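Local coordinates for lipolytic protein G-D-S-L family (Chitinophaga pinensis, PDB 4Q7Q) that probably hydrolyses ester bonds as a lipase or acylhydrolase of the GDSL-like, SGNH-hydrolase type, its natural substrate being unknown, at residues Y74-G79 with S113-L118; G106-I111 with N162-I167. All coordinates share one frame; numbering follows the deposited sequence.

Contact 1. Residues Y74-G79 with S113-L118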
loop_
_atom_site.group_PDB
_atom_site.type_symbol
_atom_site.label_atom_id
_atom_site.label_comp_id
_atom_site.label_asym_id
_atom_site.label_seq_id
_atom_site.Cartn_x
_atom_site.Cartn_y
_atom_site.Cartn_z
ATOM N N TYR A 74 8.268 -3.576 -13.870
ATOM C CA TYR A 74 7.064 -3.805 -13.093
ATOM C C TYR A 74 7.362 -3.527 -11.629
ATOM O O TYR A 74 8.396 -3.957 -11.110
ATOM C CB TYR A 74 6.600 -5.256 -13.238
ATOM C CG TYR A 74 6.241 -5.675 -14.649
ATOM C CD1 TYR A 74 7.231 -5.936 -15.599
ATOM C CD2 TYR A 74 4.912 -5.835 -15.032
ATOM C CE1 TYR A 74 6.906 -6.330 -16.887
ATOM C CE2 TYR A 74 4.576 -6.228 -16.328
ATOM C CZ TYR A 74 5.581 -6.477 -17.249
ATOM O OH TYR A 74 5.280 -6.871 -18.539
ATOM N N SER A 75 6.470 -2.798 -10.965
ATOM C CA SER A 75 6.523 -2.726 -9.510
ATOM C C SER A 75 5.323 -3.458 -8.930
ATOM O O SER A 75 4.252 -3.524 -9.550
ATOM C CB SER A 75 6.591 -1.279 -9.000
ATOM O OG SER A 75 5.481 -0.512 -9.427
ATOM N N VAL A 76 5.513 -4.046 -7.754
ATOM C CA VAL A 76 4.440 -4.750 -7.071
ATOM C C VAL A 76 4.323 -4.205 -5.658
ATOM O O VAL A 76 5.271 -4.283 -4.876
ATOM C CB VAL A 76 4.699 -6.271 -7.025
ATOM C CG1 VAL A 76 3.543 -7.005 -6.342
ATOM C CG2 VAL A 76 4.916 -6.809 -8.438
ATOM N N PHE A 77 3.157 -3.655 -5.343
ATOM C CA PHE A 77 2.933 -2.955 -4.082
ATOM C C PHE A 77 1.646 -3.522 -3.483
ATOM O O PHE A 77 0.555 -2.980 -3.688
ATOM C CB PHE A 77 2.795 -1.460 -4.393
ATOM C CG PHE A 77 2.762 -0.547 -3.186
ATOM C CD1 PHE A 77 2.772 -1.031 -1.882
ATOM C CD2 PHE A 77 2.702 0.827 -3.380
ATOM C CE1 PHE A 77 2.722 -0.154 -0.801
ATOM C CE2 PHE A 77 2.673 1.705 -2.305
ATOM C CZ PHE A 77 2.672 1.211 -1.015
ATOM N N LEU A 78 1.781 -4.635 -2.764
ATOM C CA LEU A 78 0.647 -5.404 -2.263
ATOM C C LEU A 78 0.926 -5.931 -0.871
ATOM O O LEU A 78 2.078 -6.092 -0.485
ATOM C CB LEU A 78 0.380 -6.606 -3.170
ATOM C CG LEU A 78 -0.079 -6.289 -4.586
ATOM C CD1 LEU A 78 0.043 -7.543 -5.454
ATOM C CD2 LEU A 78 -1.509 -5.759 -4.563
ATOM N N GLY A 79 -0.134 -6.226 -0.133
ATOM C CA GLY A 79 0.011 -6.922 1.122
ATOM C C GLY A 79 -0.816 -6.344 2.255
ATOM O O GLY A 79 -1.225 -7.069 3.165
ATOM N N SER A 113 6.060 -14.836 -11.478
ATOM C CA SER A 113 6.111 -15.757 -12.613
ATOM C C SER A 113 5.393 -15.192 -13.834
ATOM O O SER A 113 5.885 -15.319 -14.956
ATOM C CB SER A 113 5.537 -17.123 -12.243
ATOM O OG SER A 113 6.350 -17.753 -11.271
ATOM N N LYS A 114 4.240 -14.553 -13.619
ATOM C CA LYS A 114 3.502 -13.941 -14.727
ATOM C C LYS A 114 4.314 -12.832 -15.377
ATOM O O LYS A 114 4.370 -12.722 -16.602
ATOM C CB LYS A 114 2.164 -13.375 -14.262
ATOM C CG LYS A 114 1.371 -12.693 -15.372
ATOM C CD LYS A 114 0.875 -13.701 -16.397
ATOM C CE LYS A 114 -0.134 -13.075 -17.349
ATOM N NZ LYS A 114 -0.575 -14.048 -18.398
ATOM N N ILE A 115 4.933 -11.999 -14.551
ATOM C CA ILE A 115 5.754 -10.906 -15.057
ATOM C C ILE A 115 6.857 -11.436 -15.972
ATOM O O ILE A 115 7.077 -10.919 -17.072
ATOM C CB ILE A 115 6.372 -10.104 -13.909
ATOM C CG1 ILE A 115 5.276 -9.319 -13.193
ATOM C CG2 ILE A 115 7.462 -9.182 -14.438
ATOM C CD1 ILE A 115 5.734 -8.632 -11.920
ATOM N N ARG A 116 7.526 -12.491 -15.523
ATOM C CA ARG A 116 8.616 -13.081 -16.288
ATOM C C ARG A 116 8.118 -13.739 -17.576
ATOM O O ARG A 116 8.826 -13.766 -18.581
ATOM C CB ARG A 116 9.416 -14.047 -15.412
ATOM C CG ARG A 116 10.250 -13.310 -14.367
ATOM C CD ARG A 116 10.899 -14.240 -13.366
ATOM N NE ARG A 116 11.857 -13.537 -12.514
ATOM C CZ ARG A 116 12.280 -13.990 -11.336
ATOM N NH1 ARG A 116 11.808 -15.134 -10.856
ATOM N NH2 ARG A 116 13.157 -13.289 -10.626
ATOM N N GLN A 117 6.889 -14.248 -17.551
ATOM C CA GLN A 117 6.256 -14.757 -18.765
ATOM C C GLN A 117 5.996 -13.617 -19.753
ATOM O O GLN A 117 6.244 -13.754 -20.953
ATOM C CB GLN A 117 4.943 -15.462 -18.431
ATOM C CG GLN A 117 4.094 -15.811 -19.646
ATOM C CD GLN A 117 2.609 -15.848 -19.324
ATOM O OE1 GLN A 117 1.919 -14.825 -19.379
ATOM N NE2 GLN A 117 2.109 -17.028 -18.979
ATOM N N LEU A 118 5.494 -12.496 -19.238
ATOM C CA LEU A 118 5.196 -11.329 -20.064
ATOM C C LEU A 118 6.458 -10.729 -20.666
ATOM O O LEU A 118 6.485 -10.374 -21.845
ATOM C CB LEU A 118 4.460 -10.262 -19.249
ATOM C CG LEU A 118 3.010 -10.567 -18.877
ATOM C CD1 LEU A 118 2.522 -9.619 -17.786
ATOM C CD2 LEU A 118 2.124 -10.486 -20.116
#
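The methyl CG2 of Ile115 sits over one face of the Tyr74 ring, and this is the tight part of the contact. CG2 lies 3.8 Å from the ring centroid and 24° off the ring normal, a CH-pi arrangement displaced toward the rim, so that its closest ring atom is Tyr74 CD1 at 3.5 Å from Ile115 CG2. The other branch of the isoleucine takes a different job. With CG1 anti to the carbonyl carbon (chi1 -70°), it runs back along the tyrosine side chain in the opposite sense, and its end, Ile115 CD1, comes within 3.7 Å of Tyr74 CB. The same methyl meets Val76 more loosely, at 4.0 Å between Ile115 CD1 and Val76 CG2. One isoleucine thus bridges two strand residues that point to the same face of the sheet. The backbones stay well separated: the short axes of strand 74-77 and helix 113-118 approach to 10.6 Å and run nearly antiparallel, at 167°. That is the geometry of a beta-alpha-beta crossover, in which helix 104-118 returns the chain from strand 73-77 to its parallel neighbour 123-127, within the alpha/beta/alpha fold of SGNH hydrolases. Toward the helix's C-terminal end the packing thins out. Leu118, partly exposed, crosses the tyrosine at about a right angle, its CB 3.6 Å from Tyr74 OH. The hydroxyl is satisfied by a hydrogen bond with Ile69 O and takes a further weak one with Ala71 N. On the solvent side of the helix, Lys114 NZ donates to Gln117 OE1 at 2.8 Å, in the amide plane and on a lone pair, while also making a salt bridge with Asp64.

Contact 2. Residues G106-I111 with N162-I167; sequences GSFRII and NAVLTI
Asn162 O, on the helix whose Val164 and Ile167 press on Phe108, is gripped by two donors of Thr166. Thr166 N makes the regular helical bond to Asn162 O at 2.8 Å, and Thr166 OG1 adds a side-chain bond to the same oxygen, also 2.8 Å long. The two arrive from opposite faces of the carbonyl plane; the hydroxyl stands 37° out of it, with a C=O...O angle of 141°, and therefore does not use a lone pair directly. Between 106-111 and 162-167 the contact itself is apolar. Ile167 CD1 reaches the root of the phenylalanine, 3.5 Å from Phe108 CB and 3.8 Å from Phe108 CG, the two side chains crossing at about a right angle. The isoleucine gets there because its CG1 is anti to the carbonyl carbon (chi1 -65°), which carries the longer branch across the gap. At the far end of the ring, Val164 CG2 stands 3.9 Å from Phe108 CZ, so the ring is touched at both ends by residues three positions apart on one helix. Ile167 also leans on Tyr105 and Ile112 of helix 104-118, and Val164 and Ile167 both rest on Leu126. Helices 104-118 and 157-171 are thereby packed side by side on one face of the parallel sheet, over strand 123-127.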
loop_
_atom_site.group_PDB
_atom_site.type_symbol
_atom_site.label_atom_id
_atom_site.label_comp_id
_atom_site.label_asym_id
_atom_site.label_seq_id
_atom_site.Cartn_x
_atom_site.Cartn_y
_atom_site.Cartn_z
ATOM N N GLY A 106 3.006 -17.492 -1.730
ATOM C CA GLY A 106 2.462 -18.166 -2.900
ATOM C C GLY A 106 1.952 -17.199 -3.962
ATOM O O GLY A 106 2.210 -17.376 -5.155
ATOM N N SER A 107 1.236 -16.165 -3.526
ATOM C CA SER A 107 0.705 -15.161 -4.450
ATOM C C SER A 107 1.830 -14.440 -5.167
ATOM O O SER A 107 1.728 -14.143 -6.356
ATOM C CB SER A 107 -0.149 -14.132 -3.709
ATOM O OG SER A 107 -1.291 -14.740 -3.138
ATOM N N PHE A 108 2.901 -14.139 -4.441
ATOM C CA PHE A 108 4.022 -13.450 -5.066
ATOM C C PHE A 108 4.723 -14.342 -6.079
ATOM O O PHE A 108 5.206 -13.849 -7.101
ATOM C CB PHE A 108 4.989 -12.879 -4.031
ATOM C CG PHE A 108 4.594 -11.516 -3.537
ATOM C CD1 PHE A 108 3.510 -11.364 -2.691
ATOM C CD2 PHE A 108 5.304 -10.389 -3.923
ATOM C CE1 PHE A 108 3.134 -10.101 -2.233
ATOM C CE2 PHE A 108 4.939 -9.127 -3.474
ATOM C CZ PHE A 108 3.852 -8.980 -2.623
ATOM N N ARG A 109 4.747 -15.646 -5.818
ATOM C CA ARG A 109 5.281 -16.598 -6.785
ATOM C C ARG A 109 4.501 -16.516 -8.100
ATOM O O ARG A 109 5.090 -16.429 -9.182
ATOM C CB ARG A 109 5.259 -18.030 -6.225
ATOM C CG ARG A 109 5.558 -19.100 -7.280
ATOM C CD ARG A 109 5.395 -20.519 -6.721
ATOM N NE ARG A 109 4.169 -20.651 -5.937
ATOM C CZ ARG A 109 2.957 -20.810 -6.459
ATOM N NH1 ARG A 109 1.901 -20.899 -5.661
ATOM N NH2 ARG A 109 2.796 -20.870 -7.777
ATOM N N ILE A 110 3.178 -16.518 -7.995
ATOM C CA ILE A 110 2.304 -16.417 -9.159
ATOM C C ILE A 110 2.509 -15.097 -9.909
ATOM O O ILE A 110 2.627 -15.078 -11.137
ATOM C CB ILE A 110 0.826 -16.564 -8.730
ATOM C CG1 ILE A 110 0.583 -17.982 -8.211
ATOM C CG2 ILE A 110 -0.123 -16.213 -9.871
ATOM C CD1 ILE A 110 -0.794 -18.171 -7.647
ATOM N N ILE A 111 2.570 -13.997 -9.165
ATOM C CA ILE A 111 2.707 -12.677 -9.769
ATOM C C ILE A 111 4.055 -12.499 -10.460
ATOM O O ILE A 111 4.116 -12.067 -11.611
ATOM C CB ILE A 111 2.508 -11.561 -8.729
ATOM C CG1 ILE A 111 1.068 -11.578 -8.215
ATOM C CG2 ILE A 111 2.844 -10.198 -9.326
ATOM C CD1 ILE A 111 0.870 -10.819 -6.906
ATOM N N ASN A 162 8.192 -8.205 5.914
ATOM C CA ASN A 162 9.351 -9.085 5.980
ATOM C C ASN A 162 9.315 -10.166 4.903
ATOM O O ASN A 162 10.356 -10.528 4.341
ATOM C CB ASN A 162 9.504 -9.688 7.383
ATOM C CG ASN A 162 9.931 -8.652 8.424
ATOM O OD1 ASN A 162 10.410 -7.569 8.080
ATOM N ND2 ASN A 162 9.778 -8.990 9.697
ATOM N N ALA A 163 8.123 -10.672 4.602
ATOM C CA ALA A 163 7.977 -11.626 3.503
ATOM C C ALA A 163 8.422 -11.011 2.171
ATOM O O ALA A 163 9.157 -11.634 1.401
ATOM C CB ALA A 163 6.547 -12.123 3.412
ATOM N N VAL A 164 7.981 -9.786 1.902
ATOM C CA VAL A 164 8.377 -9.095 0.679
ATOM C C VAL A 164 9.898 -8.909 0.640
ATOM O O VAL A 164 10.540 -9.160 -0.378
ATOM C CB VAL A 164 7.659 -7.734 0.549
ATOM C CG1 VAL A 164 8.223 -6.945 -0.627
ATOM C CG2 VAL A 164 6.135 -7.942 0.415
ATOM N N LEU A 165 10.474 -8.490 1.761
ATOM C CA LEU A 165 11.923 -8.338 1.852
ATOM C C LEU A 165 12.636 -9.662 1.594
ATOM O O LEU A 165 13.648 -9.709 0.898
ATOM C CB LEU A 165 12.326 -7.776 3.210
ATOM C CG LEU A 165 11.984 -6.303 3.459
ATOM C CD1 LEU A 165 12.070 -6.011 4.945
ATOM C CD2 LEU A 165 12.921 -5.389 2.679
ATOM N N THR A 166 12.103 -10.740 2.158
ATOM C CA THR A 166 12.690 -12.066 1.972
ATOM C C THR A 166 12.655 -12.510 0.511
ATOM O O THR A 166 13.639 -13.038 0.006
ATOM C CB THR A 166 11.992 -13.111 2.870
ATOM O OG1 THR A 166 12.148 -12.731 4.242
ATOM C CG2 THR A 166 12.594 -14.491 2.671
ATOM N N ILE A 167 11.533 -12.284 -0.169
ATOM C CA ILE A 167 11.419 -12.625 -1.587
ATOM C C ILE A 167 12.398 -11.810 -2.417
ATOM O O ILE A 167 13.034 -12.333 -3.336
ATOM C CB ILE A 167 9.983 -12.392 -2.114
ATOM C CG1 ILE A 167 9.003 -13.340 -1.418
ATOM C CG2 ILE A 167 9.910 -12.602 -3.617
ATOM C CD1 ILE A 167 7.561 -12.967 -1.621
#

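From the N terminus, the chain passes through strand 73-77, helix 104-118 and helix 157-171 in turn. Contact 1 closes a loop of 33 intervening residues, largely helical, by returning 113-118 to the strand. Contact 2 spans 50 residues, including strand 123-127, and brings 162-167 back to 106-111. Since 106-111 falls between the segments of contact 1, and 113-118 between those of contact 2, the two loops cross rather than nest. Helix 104-118 is common to both. They also meet directly: Val76 CG1 is 3.8 Å from Phe108 CE2, and Leu78 CD1 is 3.7 Å from Ile111 CD1, which ties the strand end and the loop after it to helix 104-118, to which contact 2 adds helix 157-171.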